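Local coordinates for mRNA-binding protein PUF3 (PDB 3K49) that binds the 3'-UTR of mRNAs, chiefly those encoding mitochondrial proteins, and promotes deadenylation and decay of COX17 mRNA, at residues Met307-Phe312 / Arg337-Lys342; Arg290-Ala295 / Gly328-Val333; Glu257-Lys262 / Asn266-Ser271; Val316-Val321 / Val357-Ala362. One frame throughout, in Å; residues are numbered along the deposited sequence.

Contact 1: Met307-Phe312 / Arg337-Lys342; sequences MIKDQF and RAYLDK. With nucleotides of chain B.
Tyr339 is touched on two different sides by two consecutive residues: Ile308 lies over one face of its ring, and the aliphatic chain of Lys309 runs past the ring edge near the hydroxyl. The face contact is a CH-pi interaction, with Ile308 CG2 4.0 Å from the centroid of the Tyr339 ring and 27° off its normal, displaced toward the CD2-CE2 rim. Because CG2 of Ile308 stands anti to the backbone N, it is this methyl, and not the CG1 branch, that covers the ring; CD1 reaches only as far as Tyr339 CB. At the edge, Lys309 CE approaches Tyr339 CE1 to 3.3 Å, near the ring plane, and Lys309 CG is 3.4 Å from Tyr339 OH. The lysine chain is extended beyond CG, which sets CG by the hydroxyl and CE by the ring edge. With an alanine here, the Ile308 methyl would probably lose the ring face it lies against, and the Lys309 chain the edge it lies along. Leu360 of helix 355-364 also packs on Ile308.

Beyond the contact, Asp310 OD2 accepts a weak capping bond from Phe312 N and another bond from Ala313 N, at the turn into helix 313-323. On the same loop, the carbonyl O of Lys309 lies 3.3 Å from N4 of C1 of chain B. The arrangement joins the turn between two helices of Pumilio repeat 8 to the long helix 326-345, and the turn lies beside the 5' cytosine, whose pocket in Puf3 specifies regulation of mitochondrial mRNAs.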
# COMPACT_ATOMS: atom_id res chain seq x y z
N MET A 307 -20.05 11.79 -19.79
CA MET A 307 -18.91 10.99 -19.35
C MET A 307 -17.77 10.98 -20.36
O MET A 307 -16.62 11.24 -20.01
CB MET A 307 -19.37 9.58 -18.98
CG MET A 307 -20.08 9.52 -17.63
SD MET A 307 -20.73 7.91 -17.20
CE MET A 307 -19.24 6.91 -17.22
N ILE A 308 -18.09 10.70 -21.63
CA ILE A 308 -17.09 10.71 -22.69
C ILE A 308 -16.28 12.01 -22.74
O ILE A 308 -15.10 12.00 -23.07
CB ILE A 308 -17.73 10.50 -24.07
CG1 ILE A 308 -18.50 9.19 -24.11
CG2 ILE A 308 -16.66 10.51 -25.16
CD1 ILE A 308 -19.25 8.96 -25.41
N LYS A 309 -16.93 13.12 -22.40
CA LYS A 309 -16.30 14.43 -22.51
C LYS A 309 -15.52 14.84 -21.26
O LYS A 309 -14.84 15.87 -21.26
CB LYS A 309 -17.36 15.50 -22.79
CG LYS A 309 -18.03 15.37 -24.15
CD LYS A 309 -19.06 16.47 -24.36
CE LYS A 309 -19.72 16.34 -25.72
NZ LYS A 309 -20.73 17.41 -25.95
N ASP A 310 -15.62 14.05 -20.20
CA ASP A 310 -14.98 14.40 -18.93
C ASP A 310 -13.60 13.76 -18.77
O ASP A 310 -13.38 12.62 -19.18
CB ASP A 310 -15.87 14.04 -17.75
CG ASP A 310 -15.19 14.26 -16.42
OD1 ASP A 310 -14.73 15.39 -16.16
OD2 ASP A 310 -15.10 13.29 -15.62
N GLN A 311 -12.69 14.51 -18.16
CA GLN A 311 -11.30 14.08 -17.99
C GLN A 311 -11.16 12.75 -17.24
O GLN A 311 -10.30 11.92 -17.58
CB GLN A 311 -10.50 15.17 -17.28
CG GLN A 311 -11.19 15.68 -16.03
CD GLN A 311 -10.59 16.95 -15.49
OE1 GLN A 311 -9.42 17.25 -15.74
NE2 GLN A 311 -11.38 17.70 -14.72
N PHE A 312 -12.01 12.53 -16.24
CA PHE A 312 -11.96 11.30 -15.46
C PHE A 312 -12.94 10.24 -15.98
O PHE A 312 -12.61 9.05 -16.04
CB PHE A 312 -12.24 11.60 -14.00
CG PHE A 312 -11.40 12.71 -13.45
CD1 PHE A 312 -10.02 12.59 -13.40
CD2 PHE A 312 -11.98 13.87 -12.98
CE1 PHE A 312 -9.23 13.62 -12.89
CE2 PHE A 312 -11.20 14.90 -12.47
CZ PHE A 312 -9.82 14.77 -12.43
N ARG A 337 -18.97 5.37 -31.07
CA ARG A 337 -18.72 5.58 -32.49
C ARG A 337 -19.46 6.81 -32.99
O ARG A 337 -18.91 7.64 -33.72
CB ARG A 337 -19.13 4.35 -33.30
CG ARG A 337 -18.13 3.20 -33.26
CD ARG A 337 -18.78 1.91 -33.75
NE ARG A 337 -17.81 0.84 -33.98
CZ ARG A 337 -18.13 -0.45 -34.08
NH1 ARG A 337 -19.39 -0.83 -33.97
NH2 ARG A 337 -17.18 -1.36 -34.29
N ALA A 338 -20.72 6.93 -32.57
CA ALA A 338 -21.54 8.08 -32.94
C ALA A 338 -20.92 9.40 -32.48
O ALA A 338 -20.92 10.38 -33.24
CB ALA A 338 -22.94 7.92 -32.37
N TYR A 339 -20.41 9.44 -31.26
CA TYR A 339 -19.87 10.67 -30.70
C TYR A 339 -18.68 11.20 -31.49
O TYR A 339 -18.46 12.41 -31.58
CB TYR A 339 -19.46 10.49 -29.23
CG TYR A 339 -18.71 11.68 -28.68
CD1 TYR A 339 -19.39 12.81 -28.25
CD2 TYR A 339 -17.32 11.68 -28.61
CE1 TYR A 339 -18.70 13.91 -27.75
CE2 TYR A 339 -16.63 12.77 -28.12
CZ TYR A 339 -17.32 13.88 -27.69
OH TYR A 339 -16.64 14.97 -27.20
N LEU A 340 -17.90 10.29 -32.06
CA LEU A 340 -16.73 10.68 -32.83
C LEU A 340 -17.15 11.36 -34.12
O LEU A 340 -16.54 12.35 -34.54
CB LEU A 340 -15.88 9.44 -33.12
CG LEU A 340 -15.44 8.69 -31.86
CD1 LEU A 340 -14.84 7.34 -32.19
CD2 LEU A 340 -14.46 9.54 -31.06
N ASP A 341 -18.20 10.84 -34.73
CA ASP A 341 -18.73 11.40 -35.97
C ASP A 341 -19.08 12.88 -35.84
O ASP A 341 -18.51 13.72 -36.52
CB ASP A 341 -19.96 10.61 -36.42
CG ASP A 341 -19.67 9.13 -36.60
OD1 ASP A 341 -18.48 8.78 -36.81
OD2 ASP A 341 -20.62 8.32 -36.54
N LYS A 342 -20.03 13.18 -34.95
CA LYS A 342 -20.49 14.55 -34.73
C LYS A 342 -19.33 15.54 -34.61
O LYS A 342 -19.30 16.57 -35.29
CB LYS A 342 -21.38 14.63 -33.49
CG LYS A 342 -21.68 16.06 -33.03
CD LYS A 342 -22.74 16.08 -31.93
CE LYS A 342 -24.07 15.56 -32.45
NZ LYS A 342 -25.15 15.57 -31.41
O5' C B 1 -5.52 19.39 -20.22
C5' C B 1 -5.46 18.99 -21.60
C4' C B 1 -4.78 17.65 -21.67
O4' C B 1 -5.68 16.60 -21.21
C3' C B 1 -4.43 17.17 -23.07
O3' C B 1 -3.34 16.24 -23.08
C2' C B 1 -5.72 16.52 -23.57
O2' C B 1 -5.51 15.64 -24.66
C1' C B 1 -6.17 15.81 -22.30
N1 C B 1 -7.64 15.68 -22.14
C2 C B 1 -8.34 14.61 -22.64
O2 C B 1 -7.75 13.69 -23.23
N3 C B 1 -9.69 14.62 -22.42
C4 C B 1 -10.29 15.62 -21.76
N4 C B 1 -11.61 15.53 -21.59
C5 C B 1 -9.56 16.71 -21.24
C6 C B 1 -8.26 16.67 -21.47

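Contact 2: Arg290-Ala295 / Gly328-Val333; sequences RDKNHA and GKKLIV
The backbones of Ala295 and Leu331 come within 6.1 Å at their CA atoms, where the short helix that starts at Lys292 meets the early turns of helix 326-345. No hydrogen bond crosses between the segments. The small side chain of Ala295 suits the close approach: its CB points at the other helix and lies 4.0 Å from the carbonyl O of Leu331. Nearer the start of the short helix, Lys292 bends at chi2 (-74°) and again at chi4, which carries its outer chain across that of Lys330. The two lysines meet through their ends, Lys292 NZ being 3.4 Å from Lys330 CE. Their ammonium groups are also close, with Lys292 NZ 3.7 Å from Lys330 NZ, an approach that probably costs some electrostatic energy at this exposed rim. Farther in, Lys292 CD rests 4.0 Å from Leu331 CD2, the two side chains crossing at about a right angle. Leu331 also touches Pro289.

Asp291 fixes the start of the short helix as its N-cap. Its OD1 receives the His294 backbone N at 2.6 Å, nearly along the carboxylate C-O bond, as well as weak bonds from Asn293 N and His294 ND1. Here an N-capped helix packs against the long helix 326-345 near the C-terminal end of the Pumilio homology domain, about 14 Å from the nearest RNA atom, in the all-helical architecture of stacked Pumilio repeats.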
# COMPACT_ATOMS: atom_id res chain seq x y z
N ARG A 290 -31.23 3.47 -23.84
CA ARG A 290 -32.35 2.54 -23.76
C ARG A 290 -32.43 1.53 -24.91
O ARG A 290 -32.85 0.39 -24.71
CB ARG A 290 -33.67 3.30 -23.59
CG ARG A 290 -33.70 4.15 -22.31
CD ARG A 290 -34.98 4.95 -22.16
NE ARG A 290 -34.90 5.85 -21.01
CZ ARG A 290 -35.85 6.71 -20.66
NH1 ARG A 290 -36.97 6.80 -21.37
NH2 ARG A 290 -35.68 7.49 -19.60
N ASP A 291 -32.00 1.94 -26.10
CA ASP A 291 -32.13 1.09 -27.28
C ASP A 291 -31.17 1.49 -28.40
O ASP A 291 -30.42 2.45 -28.26
CB ASP A 291 -33.57 1.14 -27.81
CG ASP A 291 -34.02 2.56 -28.13
OD1 ASP A 291 -33.20 3.34 -28.66
OD2 ASP A 291 -35.19 2.90 -27.84
N LYS A 292 -31.21 0.75 -29.50
CA LYS A 292 -30.34 0.99 -30.65
C LYS A 292 -30.49 2.41 -31.19
O LYS A 292 -29.60 2.93 -31.86
CB LYS A 292 -30.64 -0.01 -31.77
CG LYS A 292 -30.50 -1.48 -31.38
CD LYS A 292 -29.04 -1.90 -31.25
CE LYS A 292 -28.87 -3.42 -31.28
NZ LYS A 292 -29.02 -3.98 -32.66
N ASN A 293 -31.63 3.03 -30.91
CA ASN A 293 -31.95 4.35 -31.44
C ASN A 293 -31.39 5.47 -30.57
O ASN A 293 -30.70 6.36 -31.06
CB ASN A 293 -33.46 4.49 -31.56
CG ASN A 293 -33.89 4.98 -32.93
OD1 ASN A 293 -33.09 5.02 -33.86
ND2 ASN A 293 -35.16 5.34 -33.06
N HIS A 294 -31.71 5.42 -29.28
CA HIS A 294 -31.14 6.35 -28.32
C HIS A 294 -29.63 6.38 -28.53
O HIS A 294 -29.03 7.45 -28.57
CB HIS A 294 -31.46 5.92 -26.89
CG HIS A 294 -32.87 6.22 -26.48
ND1 HIS A 294 -33.92 5.34 -26.70
CD2 HIS A 294 -33.41 7.29 -25.86
CE1 HIS A 294 -35.03 5.87 -26.23
NE2 HIS A 294 -34.75 7.05 -25.71
N ALA A 295 -29.05 5.20 -28.67
CA ALA A 295 -27.61 5.05 -28.85
C ALA A 295 -27.10 5.87 -30.03
O ALA A 295 -26.12 6.60 -29.91
CB ALA A 295 -27.24 3.59 -29.01
N GLY A 328 -25.22 -5.19 -23.57
CA GLY A 328 -24.93 -3.83 -23.16
C GLY A 328 -23.75 -3.28 -23.94
O GLY A 328 -23.81 -2.18 -24.48
N LYS A 329 -22.68 -4.06 -23.97
CA LYS A 329 -21.49 -3.75 -24.76
C LYS A 329 -21.90 -3.26 -26.15
O LYS A 329 -21.31 -2.31 -26.68
CB LYS A 329 -20.61 -5.00 -24.90
CG LYS A 329 -19.18 -4.73 -25.38
CD LYS A 329 -18.32 -5.98 -25.27
CE LYS A 329 -16.87 -5.70 -25.63
NZ LYS A 329 -15.99 -6.90 -25.51
N LYS A 330 -22.90 -3.92 -26.72
CA LYS A 330 -23.42 -3.57 -28.03
C LYS A 330 -23.78 -2.08 -28.09
O LYS A 330 -23.30 -1.35 -28.96
CB LYS A 330 -24.66 -4.42 -28.34
CG LYS A 330 -25.07 -4.43 -29.81
CD LYS A 330 -26.07 -5.56 -30.09
CE LYS A 330 -26.30 -5.76 -31.58
NZ LYS A 330 -27.07 -7.01 -31.88
N LEU A 331 -24.61 -1.65 -27.15
CA LEU A 331 -25.12 -0.28 -27.14
C LEU A 331 -24.04 0.75 -26.82
O LEU A 331 -24.07 1.88 -27.31
CB LEU A 331 -26.27 -0.15 -26.14
CG LEU A 331 -27.21 -1.36 -26.06
CD1 LEU A 331 -28.34 -1.11 -25.06
CD2 LEU A 331 -27.77 -1.73 -27.43
N ILE A 332 -23.07 0.36 -26.00
CA ILE A 332 -22.02 1.26 -25.57
C ILE A 332 -21.11 1.64 -26.73
O ILE A 332 -20.73 2.80 -26.90
CB ILE A 332 -21.20 0.66 -24.40
CG1 ILE A 332 -22.08 0.56 -23.15
CG2 ILE A 332 -19.95 1.49 -24.13
CD1 ILE A 332 -21.42 -0.11 -21.98
N VAL A 333 -20.75 0.64 -27.53
CA VAL A 333 -19.82 0.85 -28.63
C VAL A 333 -20.40 1.81 -29.65
O VAL A 333 -19.77 2.81 -30.02
CB VAL A 333 -19.50 -0.48 -29.35
CG1 VAL A 333 -18.63 -0.22 -30.57
CG2 VAL A 333 -18.82 -1.45 -28.39

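Contact 3: Glu257-Lys262 / Asn266-Ser271; sequences EYSKHK and NVVEKS. With nucleotides of chain B.
Glu269 OE1 is gripped by two N-H groups of one base: N1 of G4 of chain B donates to it at 2.5 Å, and N2 of the same guanine at 2.8 Å. The pair reads the guanine edge, the Glu269 chain running extended beyond CG to reach it. Its other oxygen, OE2, forms a salt bridge with Lys319, which probably steadies the carboxylate. Asn266 stands between two bases, ND2 lying 3.3 Å from C4 of U5 of chain B and OD1 3.4 Å from N2 of G4 of chain B. Lys262 reaches the backbone of the RNA: bent at chi4 (47°), it brings NZ to 3.0 Å from O2' of G4 of chain B, and makes a weak bond to O5' of U5 of chain B.

Behind this polar surface the segments meet through Val268, whose CG2 packs 3.7 Å from Tyr258 CB. Both its methyls also lie against Ser259 OG, a hydroxyl bonded to the carbonyl O of Val255. On Val267 O, Ser271 OG and Ser271 N converge from opposite faces of the carbonyl plane. The contact joins helices 255-259 and 264-274 of Pumilio repeat 7, with the turn between them; Val251 of helix 238-252 covers Val267 and Val268, helix 222-230 adjoins Val267 on the preceding-repeat side, and Val316 of helix 313-323 packs on Val268 from the following repeat.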
# COMPACT_ATOMS: atom_id res chain seq x y z
N GLU A 257 -21.65 11.40 -11.31
CA GLU A 257 -20.89 12.39 -10.55
C GLU A 257 -19.56 11.82 -10.06
O GLU A 257 -18.53 12.50 -10.12
CB GLU A 257 -21.69 12.92 -9.35
CG GLU A 257 -21.04 14.17 -8.72
CD GLU A 257 -21.05 14.16 -7.19
OE1 GLU A 257 -22.13 13.94 -6.60
OE2 GLU A 257 -19.97 14.38 -6.57
N TYR A 258 -19.59 10.59 -9.58
CA TYR A 258 -18.35 9.92 -9.18
C TYR A 258 -17.39 9.76 -10.36
O TYR A 258 -16.19 10.04 -10.23
CB TYR A 258 -18.65 8.56 -8.56
CG TYR A 258 -19.32 8.64 -7.21
CD1 TYR A 258 -19.89 7.52 -6.65
CD2 TYR A 258 -19.37 9.83 -6.50
CE1 TYR A 258 -20.50 7.57 -5.41
CE2 TYR A 258 -19.97 9.89 -5.25
CZ TYR A 258 -20.54 8.75 -4.72
OH TYR A 258 -21.16 8.75 -3.49
N SER A 259 -17.91 9.34 -11.50
CA SER A 259 -17.09 9.17 -12.69
C SER A 259 -16.35 10.45 -13.07
O SER A 259 -15.30 10.40 -13.71
CB SER A 259 -17.93 8.69 -13.87
OG SER A 259 -18.50 7.42 -13.61
N LYS A 260 -16.89 11.59 -12.67
CA LYS A 260 -16.31 12.88 -13.01
C LYS A 260 -15.44 13.41 -11.87
O LYS A 260 -14.92 14.53 -11.91
CB LYS A 260 -17.41 13.89 -13.34
CG LYS A 260 -18.22 13.53 -14.59
CD LYS A 260 -19.42 14.45 -14.78
CE LYS A 260 -18.98 15.88 -15.01
NZ LYS A 260 -20.13 16.80 -15.19
N HIS A 261 -15.30 12.57 -10.85
CA HIS A 261 -14.55 12.90 -9.64
C HIS A 261 -13.16 12.28 -9.73
O HIS A 261 -13.01 11.10 -10.05
CB HIS A 261 -15.30 12.33 -8.43
CG HIS A 261 -14.81 12.86 -7.12
ND1 HIS A 261 -13.52 12.73 -6.70
CD2 HIS A 261 -15.48 13.50 -6.12
CE1 HIS A 261 -13.39 13.29 -5.50
NE2 HIS A 261 -14.56 13.75 -5.13
N LYS A 262 -12.14 13.09 -9.48
CA LYS A 262 -10.75 12.65 -9.56
C LYS A 262 -10.50 11.34 -8.80
O LYS A 262 -9.90 10.39 -9.32
CB LYS A 262 -9.81 13.75 -9.06
CG LYS A 262 -8.35 13.34 -9.01
CD LYS A 262 -7.49 14.46 -8.45
CE LYS A 262 -6.09 13.96 -8.11
NZ LYS A 262 -5.51 13.13 -9.21
N ASN A 266 -11.94 6.25 -9.76
CA ASN A 266 -11.22 4.99 -9.57
C ASN A 266 -12.10 3.95 -8.88
O ASN A 266 -11.99 2.75 -9.14
CB ASN A 266 -9.93 5.20 -8.76
CG ASN A 266 -8.91 6.05 -9.50
OD1 ASN A 266 -8.33 5.63 -10.50
ND2 ASN A 266 -8.67 7.25 -8.98
N VAL A 267 -12.99 4.40 -7.99
CA VAL A 267 -13.90 3.50 -7.31
C VAL A 267 -14.96 2.94 -8.26
O VAL A 267 -15.38 1.78 -8.14
CB VAL A 267 -14.54 4.15 -6.08
CG1 VAL A 267 -15.77 3.36 -5.67
CG2 VAL A 267 -13.53 4.19 -4.93
N VAL A 268 -15.38 3.75 -9.23
CA VAL A 268 -16.33 3.25 -10.21
C VAL A 268 -15.69 2.18 -11.07
O VAL A 268 -16.33 1.20 -11.44
CB VAL A 268 -16.91 4.38 -11.10
CG1 VAL A 268 -17.98 3.82 -12.02
CG2 VAL A 268 -17.49 5.51 -10.25
N GLU A 269 -14.41 2.35 -11.39
CA GLU A 269 -13.72 1.36 -12.21
C GLU A 269 -13.62 0.02 -11.51
O GLU A 269 -13.86 -1.03 -12.11
CB GLU A 269 -12.33 1.83 -12.59
CG GLU A 269 -12.28 3.05 -13.50
CD GLU A 269 -10.86 3.34 -13.99
OE1 GLU A 269 -10.40 4.49 -13.85
OE2 GLU A 269 -10.21 2.39 -14.49
N LYS A 270 -13.28 0.04 -10.23
CA LYS A 270 -13.15 -1.19 -9.46
C LYS A 270 -14.52 -1.82 -9.29
O LYS A 270 -14.64 -3.04 -9.29
CB LYS A 270 -12.53 -0.93 -8.09
CG LYS A 270 -11.10 -0.46 -8.18
CD LYS A 270 -10.19 -1.56 -8.75
CE LYS A 270 -8.92 -0.97 -9.37
NZ LYS A 270 -9.25 0.04 -10.44
N SER A 271 -15.54 -0.98 -9.14
CA SER A 271 -16.91 -1.44 -8.97
C SER A 271 -17.28 -2.34 -10.12
O SER A 271 -17.70 -3.48 -9.91
CB SER A 271 -17.89 -0.26 -8.93
OG SER A 271 -17.71 0.52 -7.76
P U B 5 -2.49 11.92 -11.52
OP1 U B 5 -1.79 13.05 -10.88
OP2 U B 5 -1.73 10.88 -12.26
O5' U B 5 -3.37 11.17 -10.42
C5' U B 5 -2.79 10.18 -9.59
C4' U B 5 -3.36 10.32 -8.19
O4' U B 5 -4.72 9.84 -8.18
C3' U B 5 -2.69 9.51 -7.11
O3' U B 5 -1.50 10.18 -6.68
C2' U B 5 -3.77 9.54 -6.04
O2' U B 5 -3.77 10.77 -5.36
C1' U B 5 -5.05 9.42 -6.87
N1 U B 5 -5.61 8.06 -6.96
C2 U B 5 -6.55 7.69 -6.02
O2 U B 5 -6.92 8.44 -5.14
N3 U B 5 -7.04 6.41 -6.15
C4 U B 5 -6.68 5.48 -7.09
O4 U B 5 -7.17 4.36 -7.04
C5 U B 5 -5.70 5.94 -8.03
C6 U B 5 -5.21 7.18 -7.94
P G B 4 -2.22 11.99 -17.10
OP1 G B 4 -1.15 12.71 -16.36
OP2 G B 4 -1.93 10.69 -17.76
O5' G B 4 -3.45 11.79 -16.11
C5' G B 4 -4.16 12.90 -15.60
C4' G B 4 -5.04 12.47 -14.45
O4' G B 4 -6.02 11.53 -14.94
C3' G B 4 -4.30 11.67 -13.39
O3' G B 4 -3.61 12.53 -12.49
C2' G B 4 -5.43 10.88 -12.73
O2' G B 4 -6.15 11.60 -11.74
C1' G B 4 -6.33 10.59 -13.92
N9 G B 4 -6.17 9.25 -14.47
C8 G B 4 -5.13 8.74 -15.21
N7 G B 4 -5.30 7.49 -15.53
C5 G B 4 -6.52 7.15 -14.97
C6 G B 4 -7.23 5.94 -14.98
O6 G B 4 -6.92 4.86 -15.52
N1 G B 4 -8.42 6.04 -14.27
C2 G B 4 -8.88 7.17 -13.66
N2 G B 4 -10.06 7.10 -13.03
N3 G B 4 -8.23 8.31 -13.65
C4 G B 4 -7.07 8.23 -14.32

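Contact 4: Val316-Val321 / Val357-Ala362; sequences VIQKLV and VEKLAA. With nucleotides of chain B.
Apolar contacts centre on Leu360, whose CD2 methyl meets two residues of the facing helix. It lies 3.6 Å from Gln318 CG and 3.9 Å from Ile317 CG2, crossing both side chains at about a right angle. Ile317 offers CG2 because that branch is anti to its backbone N (chi1 -63° places CG1 beside it), and its CG1 arm leads away from Leu360. Met307 and Ile336 pack on Ile317 as well, so this apolar patch continues into the neighbouring helices.

The two segments run nearly parallel, 12° apart in direction, with their axes 10.5 Å from each other at closest approach. On the concave surface of the superhelix, the RNA-facing helix of Pumilio repeat 8 is thereby followed by helix 355-364, which lies beyond that repeat and continues the row of inner helices that the repeats set along the RNA.

Polar contacts lie at the RNA side of the pair. Gln318 is extended beyond CG, and its NE2 donates to O4 of U3 of chain B at 2.7 Å with an N-H...O angle of 156°. Asn314 OD1 accepts from the same amide nitrogen, which probably holds the amide's rotation. Turned to the facing helix, Gln318 OE1 lies 3.2 Å from Lys359 CG. The neighbouring methylene, Lys359 CB, comes 3.4 Å from O4 of U3 of chain B. Were Gln318 replaced by a leucine, the uracil oxygen would probably be left without its amide donor, and Asn314 OD1 without the bond it accepts.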
# COMPACT_ATOMS: atom_id res chain seq x y z
N VAL A 316 -13.67 5.51 -17.16
CA VAL A 316 -14.76 4.63 -16.74
C VAL A 316 -15.52 4.11 -17.96
O VAL A 316 -16.06 3.00 -17.93
CB VAL A 316 -15.73 5.34 -15.78
CG1 VAL A 316 -16.83 4.40 -15.35
CG2 VAL A 316 -14.98 5.87 -14.57
N ILE A 317 -15.54 4.91 -19.03
CA ILE A 317 -16.19 4.49 -20.27
C ILE A 317 -15.36 3.42 -20.96
O ILE A 317 -15.87 2.35 -21.32
CB ILE A 317 -16.39 5.67 -21.24
CG1 ILE A 317 -17.33 6.72 -20.63
CG2 ILE A 317 -16.95 5.18 -22.56
CD1 ILE A 317 -18.78 6.28 -20.54
N GLN A 318 -14.07 3.71 -21.14
CA GLN A 318 -13.13 2.73 -21.66
C GLN A 318 -13.26 1.41 -20.89
O GLN A 318 -13.40 0.34 -21.49
CB GLN A 318 -11.69 3.24 -21.55
CG GLN A 318 -11.47 4.63 -22.11
CD GLN A 318 -10.02 5.04 -22.10
OE1 GLN A 318 -9.13 4.21 -22.26
NE2 GLN A 318 -9.76 6.34 -21.92
N LYS A 319 -13.23 1.51 -19.57
CA LYS A 319 -13.37 0.35 -18.70
C LYS A 319 -14.65 -0.42 -19.01
O LYS A 319 -14.64 -1.65 -19.10
CB LYS A 319 -13.37 0.80 -17.24
CG LYS A 319 -13.01 -0.30 -16.24
CD LYS A 319 -11.52 -0.60 -16.27
CE LYS A 319 -11.08 -1.47 -15.10
NZ LYS A 319 -10.34 -0.70 -14.05
N LEU A 320 -15.76 0.30 -19.18
CA LEU A 320 -17.04 -0.35 -19.48
C LEU A 320 -16.98 -1.14 -20.77
O LEU A 320 -17.51 -2.25 -20.86
CB LEU A 320 -18.16 0.68 -19.54
CG LEU A 320 -18.85 1.00 -18.22
CD1 LEU A 320 -19.99 1.99 -18.44
CD2 LEU A 320 -19.36 -0.28 -17.55
N VAL A 321 -16.35 -0.55 -21.78
CA VAL A 321 -16.15 -1.23 -23.05
C VAL A 321 -15.61 -2.65 -22.84
O VAL A 321 -16.14 -3.61 -23.40
CB VAL A 321 -15.17 -0.43 -23.94
CG1 VAL A 321 -14.77 -1.25 -25.17
CG2 VAL A 321 -15.79 0.90 -24.34
N VAL A 357 -10.23 10.99 -26.39
CA VAL A 357 -10.96 10.65 -27.61
C VAL A 357 -10.12 9.73 -28.48
O VAL A 357 -10.63 8.78 -29.08
CB VAL A 357 -11.35 11.91 -28.40
CG1 VAL A 357 -12.00 11.53 -29.72
CG2 VAL A 357 -12.27 12.80 -27.58
N GLU A 358 -8.82 10.00 -28.54
CA GLU A 358 -7.90 9.16 -29.30
C GLU A 358 -7.93 7.73 -28.78
O GLU A 358 -7.85 6.77 -29.55
CB GLU A 358 -6.48 9.72 -29.23
CG GLU A 358 -5.46 8.95 -30.05
CD GLU A 358 -5.74 9.01 -31.53
OE1 GLU A 358 -6.61 9.80 -31.94
OE2 GLU A 358 -5.09 8.26 -32.29
N LYS A 359 -8.04 7.59 -27.46
CA LYS A 359 -8.05 6.29 -26.82
C LYS A 359 -9.34 5.55 -27.12
O LYS A 359 -9.33 4.38 -27.49
CB LYS A 359 -7.85 6.43 -25.32
CG LYS A 359 -7.24 5.20 -24.65
CD LYS A 359 -5.95 4.78 -25.34
CE LYS A 359 -5.19 3.74 -24.53
NZ LYS A 359 -4.61 4.31 -23.28
N LEU A 360 -10.47 6.25 -26.97
CA LEU A 360 -11.78 5.69 -27.27
C LEU A 360 -11.89 5.35 -28.77
O LEU A 360 -12.47 4.31 -29.12
CB LEU A 360 -12.89 6.65 -26.85
CG LEU A 360 -13.07 6.88 -25.35
CD1 LEU A 360 -13.91 8.12 -25.08
CD2 LEU A 360 -13.68 5.67 -24.69
N ALA A 361 -11.32 6.20 -29.63
CA ALA A 361 -11.33 6.02 -31.09
C ALA A 361 -10.75 4.67 -31.48
O ALA A 361 -11.46 3.81 -32.01
CB ALA A 361 -10.55 7.14 -31.77
N ALA A 362 -9.47 4.48 -31.19
CA ALA A 362 -8.76 3.27 -31.59
C ALA A 362 -9.35 2.00 -31.00
O ALA A 362 -9.58 1.03 -31.72
CB ALA A 362 -7.29 3.38 -31.21
P U B 3 -1.20 10.70 -22.60
OP1 U B 3 0.16 10.96 -22.07
OP2 U B 3 -1.64 9.30 -22.84
O5' U B 3 -2.25 11.42 -21.63
C5' U B 3 -2.21 12.83 -21.41
C4' U B 3 -3.39 13.27 -20.55
O4' U B 3 -4.62 13.12 -21.30
C3' U B 3 -3.61 12.46 -19.28
O3' U B 3 -2.80 12.98 -18.23
C2' U B 3 -5.09 12.68 -19.01
O2' U B 3 -5.36 13.92 -18.38
C1' U B 3 -5.66 12.67 -20.43
N1 U B 3 -6.12 11.35 -20.90
C2 U B 3 -7.44 11.00 -20.69
O2 U B 3 -8.23 11.72 -20.12
N3 U B 3 -7.79 9.77 -21.18
C4 U B 3 -6.99 8.86 -21.83
O4 U B 3 -7.46 7.81 -22.25
C5 U B 3 -5.63 9.29 -22.00
C6 U B 3 -5.25 10.49 -21.54

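In the fold
Contacts 1 and 3 are buried, contact 4 is partly so, and contact 2 is the most peripheral, reaching no nucleotide. Helix 326-345 serves both contact 1 and contact 2, at successive places along its length. Contact 4 touches the other three through apolar side chains, and a salt bridge between neighbouring base-reading helices ties it further to contact 3. Chemistry follows place: contacts 3 and 4 are largely apolar between their helices and turn their hydrogen bonds toward the RNA bases, contact 1 rests on an aromatic face, and contact 2 has crossed lysines at its rim.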